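Local coordinates for protein Ispd/ispf bifunctional enzyme (Campylobacter jejuni, PDB 1W55) that catalyses two steps of isoprenoid precursor biosynthesis, transferring the cytidylyl group of CTP to methylerythritol phosphate and later cyclising the phosphorylated product with release of CMP, at residues I7-G12 with V94-R99; P32-A37 with K62-Y67. All blocks are in the same frame, centred on the assembly; numbering follows the deposited sequence.

Overall arrangement
Both contacts belong to the cytidylyltransferase half of this bifunctional chain, and they illustrate how a nucleotide-binding sheet and its covering elements are knitted together. The chain opens with strand 4-9; I7-G12 spans the end of that strand and the loop after it. It then forms helix 33-42, strand 50-54 and helix 57-61 before reaching the K62-Y67 loop, where contact 2 closes the smaller loop by packing back on P32-A37. After strand 68-71 and helix 76-84 comes strand 91-96, and contact 1 closes the larger loop by pairing V94-R99 with the first strand; contact 2 therefore lies wholly within it. Their centres are about 12 Å apart, and V97 packs directly on L33, W34 and A37.

Contact 1: I7-G12 with V94-R99. With C (cytidine-5'-monophosphate), chain D; EDO (1,2-ethanediol), chain F.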
loop_
_atom_site.group_PDB
_atom_site.type_symbol
_atom_site.label_atom_id
_atom_site.label_comp_id
_atom_site.label_asym_id
_atom_site.label_seq_id
_atom_site.Cartn_x
_atom_site.Cartn_y
_atom_site.Cartn_z
ATOM N N ILE A 7 -11.620 31.260 -17.193
ATOM C CA ILE A 7 -12.208 31.940 -16.040
ATOM C C ILE A 7 -12.531 30.917 -14.958
ATOM O O ILE A 7 -13.336 29.998 -15.169
ATOM C CB ILE A 7 -13.479 32.743 -16.415
ATOM C CG1 ILE A 7 -13.163 33.843 -17.444
ATOM C CG2 ILE A 7 -14.123 33.337 -15.154
ATOM C CD1 ILE A 7 -14.421 34.553 -17.995
ATOM N N MET A 8 -11.881 31.071 -13.805
ATOM C CA MET A 8 -12.175 30.247 -12.635
ATOM C C MET A 8 -13.138 31.006 -11.736
ATOM O O MET A 8 -12.863 32.130 -11.320
ATOM C CB MET A 8 -10.890 29.887 -11.872
ATOM C CG MET A 8 -9.875 29.054 -12.666
ATOM S SD MET A 8 -10.505 27.459 -13.272
ATOM C CE MET A 8 -10.889 26.614 -11.711
ATOM N N LEU A 9 -14.272 30.392 -11.438
ATOM C CA LEU A 9 -15.290 31.062 -10.637
ATOM C C LEU A 9 -15.121 30.686 -9.166
ATOM O O LEU A 9 -15.386 29.561 -8.788
ATOM C CB LEU A 9 -16.696 30.710 -11.159
ATOM C CG LEU A 9 -17.033 31.256 -12.560
ATOM C CD1 LEU A 9 -18.328 30.685 -13.057
ATOM C CD2 LEU A 9 -17.098 32.798 -12.586
ATOM N N ALA A 10 -14.689 31.637 -8.347
ATOM C CA ALA A 10 -14.273 31.346 -6.976
ATOM C C ALA A 10 -14.773 32.377 -5.965
ATOM O O ALA A 10 -14.259 32.441 -4.847
ATOM C CB ALA A 10 -12.748 31.247 -6.906
ATOM N N ALA A 11 -15.764 33.178 -6.355
ATOM C CA ALA A 11 -16.324 34.194 -5.462
ATOM C C ALA A 11 -17.565 33.692 -4.732
ATOM O O ALA A 11 -18.010 32.566 -4.936
ATOM C CB ALA A 11 -16.629 35.487 -6.234
ATOM N N GLY A 12 -18.114 34.542 -3.870
ATOM C CA GLY A 12 -19.286 34.204 -3.081
ATOM C C GLY A 12 -18.964 33.352 -1.865
ATOM O O GLY A 12 -17.906 32.711 -1.789
ATOM N N VAL A 94 -14.768 28.085 -18.786
ATOM C CA VAL A 94 -15.280 28.555 -17.509
ATOM C C VAL A 94 -15.470 27.362 -16.585
ATOM O O VAL A 94 -15.974 26.328 -17.005
ATOM C CB VAL A 94 -16.620 29.301 -17.669
ATOM C CG1 VAL A 94 -17.105 29.841 -16.315
ATOM C CG2 VAL A 94 -16.497 30.442 -18.681
ATOM N N SER A 95 -15.070 27.508 -15.328
ATOM C CA SER A 95 -15.153 26.404 -14.380
ATOM C C SER A 95 -15.373 26.855 -12.940
ATOM O O SER A 95 -14.823 27.867 -12.508
ATOM C CB SER A 95 -13.893 25.533 -14.474
ATOM O OG SER A 95 -14.127 24.218 -13.998
ATOM N N ASP A 96 -16.197 26.103 -12.211
ATOM C CA ASP A 96 -16.321 26.245 -10.759
ATOM C C ASP A 96 -15.017 25.796 -10.085
ATOM O O ASP A 96 -14.530 24.714 -10.390
ATOM C CB ASP A 96 -17.459 25.355 -10.247
ATOM C CG ASP A 96 -18.773 25.536 -11.026
ATOM O OD1 ASP A 96 -19.071 26.649 -11.514
ATOM O OD2 ASP A 96 -19.588 24.608 -11.177
ATOM N N VAL A 97 -14.450 26.584 -9.166
ATOM C CA VAL A 97 -13.264 26.097 -8.425
ATOM C C VAL A 97 -13.595 24.890 -7.580
ATOM O O VAL A 97 -12.717 24.085 -7.289
ATOM C CB VAL A 97 -12.578 27.129 -7.460
ATOM C CG1 VAL A 97 -11.649 28.039 -8.192
ATOM C CG2 VAL A 97 -13.575 27.880 -6.594
ATOM N N ALA A 98 -14.854 24.770 -7.174
ATOM C CA ALA A 98 -15.273 23.673 -6.310
ATOM C C ALA A 98 -15.300 22.326 -7.034
ATOM O O ALA A 98 -15.468 21.290 -6.397
ATOM C CB ALA A 98 -16.618 23.979 -5.652
ATOM N N ARG A 99 -15.120 22.350 -8.355
ATOM C CA ARG A 99 -14.865 21.136 -9.142
ATOM C C ARG A 99 -13.352 20.948 -9.275
ATOM O O ARG A 99 -12.721 21.406 -10.240
ATOM C CB ARG A 99 -15.529 21.231 -10.520
ATOM C CG ARG A 99 -17.035 21.274 -10.443
ATOM C CD ARG A 99 -17.706 21.422 -11.793
ATOM N NE ARG A 99 -19.122 21.763 -11.699
ATOM C CZ ARG A 99 -20.104 20.887 -11.476
ATOM N NH1 ARG A 99 -19.841 19.594 -11.331
ATOM N NH2 ARG A 99 -21.363 21.307 -11.417
HETATM O OP3 C D . -22.799 26.107 -7.139
HETATM P P C D . -22.912 27.613 -7.154
HETATM O OP1 C D . -23.143 28.193 -5.781
HETATM O OP2 C D . -23.784 28.169 -8.256
HETATM O "O5'" C D . -21.416 28.126 -7.466
HETATM C "C5'" C D . -20.732 27.773 -8.659
HETATM C "C4'" C D . -19.391 28.505 -8.728
HETATM O "O4'" C D . -19.571 29.908 -8.958
HETATM C "C3'" C D . -18.585 28.372 -7.451
HETATM O "O3'" C D . -17.263 28.038 -7.830
HETATM C "C2'" C D . -18.619 29.743 -6.813
HETATM O "O2'" C D . -17.433 30.051 -6.090
HETATM C "C1'" C D . -18.808 30.657 -8.013
HETATM N N1 C D . -19.538 31.867 -7.635
HETATM C C2 C D . -18.985 33.114 -7.971
HETATM O O2 C D . -17.886 33.177 -8.587
HETATM N N3 C D . -19.655 34.231 -7.622
HETATM C C4 C D . -20.833 34.167 -6.944
HETATM N N4 C D . -21.482 35.309 -6.598
HETATM C C5 C D . -21.389 32.938 -6.604
HETATM C C6 C D . -20.709 31.783 -6.968
HETATM C C1 EDO F . -22.715 24.663 -12.862
HETATM O O1 EDO F . -22.289 24.279 -11.564
HETATM C C2 EDO F . -23.009 23.429 -13.687
HETATM O O2 EDO F . -23.854 22.575 -12.949
#
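The methyls of V97 fill the centre of this contact, with A10 CB only 3.5 Å from CG2 and M8 CE reaching CG1 from the side of the sheet that M8 shares with S95. The M8 chain is bent at both chi2 and chi3 (-62°), the second bend placing that terminal methyl. On the face occupied by I7, L9, V94 and D96, L9 CD1 meets V94 CG1 at 3.6 Å, and helix 76-84 covers I7. Between these layers the strands run parallel: S95 N donates to I7 O, L9 N to S95 O (2.8 Å), and V97 N to L9 O. The last donor stands tilted from the L9 carbonyl plane, and the same oxygen also accepts O3' of the bound cytidine monophosphate at 2.6 Å. A11 adds two more bonds, its N giving to the base O2 and its O receiving ribose O2' (2.8 Å). Farther out, D96 OD2 takes R99 NE (2.9 Å) in a salt bridge, within a type I turn from D96 to R99, and accepts from O1 of an ethanediol probably left from the crystallisation liquor. R99 NH2 reaches D128 of the second subunit. Within these two segments the nucleotide is hydrogen-bonded by main-chain atoms alone, L9 O, A11 N and A11 O, while R99 on OD2 and R76 on OD1 fix the D96 carboxylate beside ribose C4'.

Contact 2: P32-A37 with K62-Y67; sequences PLWLYA and KFTKNY
The first turn of helix 33-42, with P32 at its N-cap position, faces the irregular loop 62-67, the nearest CA pair, L35 and F63, being 8.0 Å apart, and no hydrogen bond joins the two. The contact is made almost wholly by side chains, though L35 CD2 also touches F63 O. F63 lies among three partners: P32 CG comes to 3.8 Å from its CD2, while W34 CZ2 and L35 CD2 both approach its CB. The indole gets there with CG held between the backbone N and the carbonyl carbon (chi1 68°), and L35 CB sits over the centre of one indole face. T64 CG2 instead meets the indole at its edge, near the ring plane, 4.1 Å from CH2. The two branches of L35 divide the loop between them. While CD2 serves F63, CD1 extends to the edge of the Y67 ring, 3.7 Å from CE1, the two side chains crossing at about a right angle. T64 OG1 accepts from N66 N (3.0 Å), an ST turn that bends the loop between F63 and Y67. Beyond the contact, F63 makes an edge-to-face pair with Y59 and stacks with F334 of the third subunit, while Y67 packs on strand 50-54. The arrangement is apolar helix-to-loop packing in the Rossmann-like GT-A fold, where the connection leading into strand 68-71 rests against the start of a helix flanking the sheet.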
loop_
_atom_site.group_PDB
_atom_site.type_symbol
_atom_site.label_atom_id
_atom_site.label_comp_id
_atom_site.label_asym_id
_atom_site.label_seq_id
_atom_site.Cartn_x
_atom_site.Cartn_y
_atom_site.Cartn_z
ATOM N N PRO A 32 -4.241 26.216 -1.044
ATOM C CA PRO A 32 -5.675 26.417 -0.791
ATOM C C PRO A 32 -6.438 25.855 -1.993
ATOM O O PRO A 32 -5.888 25.811 -3.098
ATOM C CB PRO A 32 -5.820 27.939 -0.684
ATOM C CG PRO A 32 -4.583 28.509 -1.319
ATOM C CD PRO A 32 -3.502 27.486 -1.189
ATOM N N LEU A 33 -7.664 25.400 -1.765
ATOM C CA LEU A 33 -8.448 24.669 -2.771
ATOM C C LEU A 33 -8.569 25.428 -4.091
ATOM O O LEU A 33 -8.429 24.829 -5.140
ATOM C CB LEU A 33 -9.847 24.327 -2.218
ATOM C CG LEU A 33 -10.835 23.606 -3.149
ATOM C CD1 LEU A 33 -11.656 22.581 -2.378
ATOM C CD2 LEU A 33 -11.741 24.581 -3.919
ATOM N N TRP A 34 -8.812 26.738 -4.026
ATOM C CA TRP A 34 -9.041 27.565 -5.221
ATOM C C TRP A 34 -7.791 27.591 -6.081
ATOM O O TRP A 34 -7.864 27.567 -7.305
ATOM C CB TRP A 34 -9.475 29.004 -4.849
ATOM C CG TRP A 34 -8.384 29.828 -4.168
ATOM C CD1 TRP A 34 -8.189 29.983 -2.823
ATOM C CD2 TRP A 34 -7.361 30.611 -4.808
ATOM N NE1 TRP A 34 -7.115 30.806 -2.587
ATOM C CE2 TRP A 34 -6.578 31.193 -3.789
ATOM C CE3 TRP A 34 -7.016 30.865 -6.143
ATOM C CZ2 TRP A 34 -5.471 32.001 -4.061
ATOM C CZ3 TRP A 34 -5.915 31.667 -6.414
ATOM C CH2 TRP A 34 -5.153 32.225 -5.378
ATOM N N LEU A 35 -6.634 27.629 -5.425
ATOM C CA LEU A 35 -5.356 27.645 -6.129
ATOM C C LEU A 35 -5.053 26.259 -6.699
ATOM O O LEU A 35 -4.643 26.137 -7.851
ATOM C CB LEU A 35 -4.234 28.158 -5.216
ATOM C CG LEU A 35 -2.812 28.261 -5.782
ATOM C CD1 LEU A 35 -2.737 29.173 -7.048
ATOM C CD2 LEU A 35 -1.855 28.746 -4.682
ATOM N N TYR A 36 -5.296 25.214 -5.910
ATOM C CA TYR A 36 -5.158 23.850 -6.415
ATOM C C TYR A 36 -5.995 23.608 -7.692
ATOM O O TYR A 36 -5.483 23.082 -8.679
ATOM C CB TYR A 36 -5.523 22.832 -5.328
ATOM C CG TYR A 36 -5.212 21.404 -5.706
ATOM C CD1 TYR A 36 -4.048 20.781 -5.254
ATOM C CD2 TYR A 36 -6.087 20.669 -6.518
ATOM C CE1 TYR A 36 -3.759 19.450 -5.603
ATOM C CE2 TYR A 36 -5.814 19.349 -6.871
ATOM C CZ TYR A 36 -4.648 18.747 -6.416
ATOM O OH TYR A 36 -4.379 17.445 -6.776
ATOM N N ALA A 37 -7.273 23.980 -7.665
ATOM C CA ALA A 37 -8.155 23.800 -8.834
ATOM C C ALA A 37 -7.694 24.598 -10.057
ATOM O O ALA A 37 -7.712 24.085 -11.182
ATOM C CB ALA A 37 -9.605 24.156 -8.480
ATOM N N LYS A 62 -1.793 37.247 -2.535
ATOM C CA LYS A 62 -0.609 36.880 -1.765
ATOM C C LYS A 62 -0.096 35.478 -2.067
ATOM O O LYS A 62 0.948 35.082 -1.551
ATOM C CB LYS A 62 -0.896 37.014 -0.266
ATOM C CG LYS A 62 -1.004 38.453 0.184
ATOM C CD LYS A 62 -1.311 38.551 1.650
ATOM C CE LYS A 62 -1.333 40.013 2.085
ATOM N NZ LYS A 62 -1.012 40.144 3.540
ATOM N N PHE A 63 -0.824 34.741 -2.908
ATOM C CA PHE A 63 -0.537 33.329 -3.167
ATOM C C PHE A 63 0.013 33.078 -4.560
ATOM O O PHE A 63 0.549 31.998 -4.839
ATOM C CB PHE A 63 -1.797 32.478 -2.960
ATOM C CG PHE A 63 -2.156 32.270 -1.519
ATOM C CD1 PHE A 63 -2.795 33.269 -0.798
ATOM C CD2 PHE A 63 -1.847 31.070 -0.879
ATOM C CE1 PHE A 63 -3.126 33.082 0.542
ATOM C CE2 PHE A 63 -2.171 30.869 0.453
ATOM C CZ PHE A 63 -2.811 31.871 1.168
ATOM N N THR A 64 -0.131 34.055 -5.445
ATOM C CA THR A 64 0.366 33.909 -6.805
ATOM C C THR A 64 0.408 35.249 -7.538
ATOM O O THR A 64 -0.288 36.189 -7.169
ATOM C CB THR A 64 -0.489 32.866 -7.598
ATOM O OG1 THR A 64 -0.020 32.772 -8.949
ATOM C CG2 THR A 64 -1.938 33.328 -7.746
ATOM N N LYS A 65 1.214 35.306 -8.593
ATOM C CA LYS A 65 1.283 36.460 -9.479
ATOM C C LYS A 65 0.827 36.084 -10.896
ATOM O O LYS A 65 0.904 36.898 -11.817
ATOM C CB LYS A 65 2.717 37.023 -9.498
ATOM C CG LYS A 65 3.829 35.952 -9.580
ATOM C CD LYS A 65 5.179 36.489 -9.094
ATOM C CE LYS A 65 5.513 36.008 -7.684
ATOM N NZ LYS A 65 5.918 37.136 -6.783
ATOM N N ASN A 66 0.339 34.853 -11.055
ATOM C CA ASN A 66 0.044 34.277 -12.371
ATOM C C ASN A 66 -1.348 34.529 -12.951
ATOM O O ASN A 66 -1.589 34.231 -14.122
ATOM C CB ASN A 66 0.297 32.764 -12.357
ATOM C CG ASN A 66 1.774 32.419 -12.277
ATOM O OD1 ASN A 66 2.624 33.158 -12.783
ATOM N ND2 ASN A 66 2.085 31.296 -11.640
ATOM N N TYR A 67 -2.271 35.052 -12.151
ATOM C CA TYR A 67 -3.645 35.197 -12.624
ATOM C C TYR A 67 -4.158 36.603 -12.464
ATOM O O TYR A 67 -3.639 37.388 -11.674
ATOM C CB TYR A 67 -4.597 34.246 -11.887
ATOM C CG TYR A 67 -4.058 32.857 -11.652
ATOM C CD1 TYR A 67 -4.013 32.323 -10.368
ATOM C CD2 TYR A 67 -3.598 32.075 -12.708
ATOM C CE1 TYR A 67 -3.527 31.052 -10.146
ATOM C CE2 TYR A 67 -3.101 30.801 -12.492
ATOM C CZ TYR A 67 -3.065 30.300 -11.206
ATOM O OH TYR A 67 -2.577 29.033 -10.973
#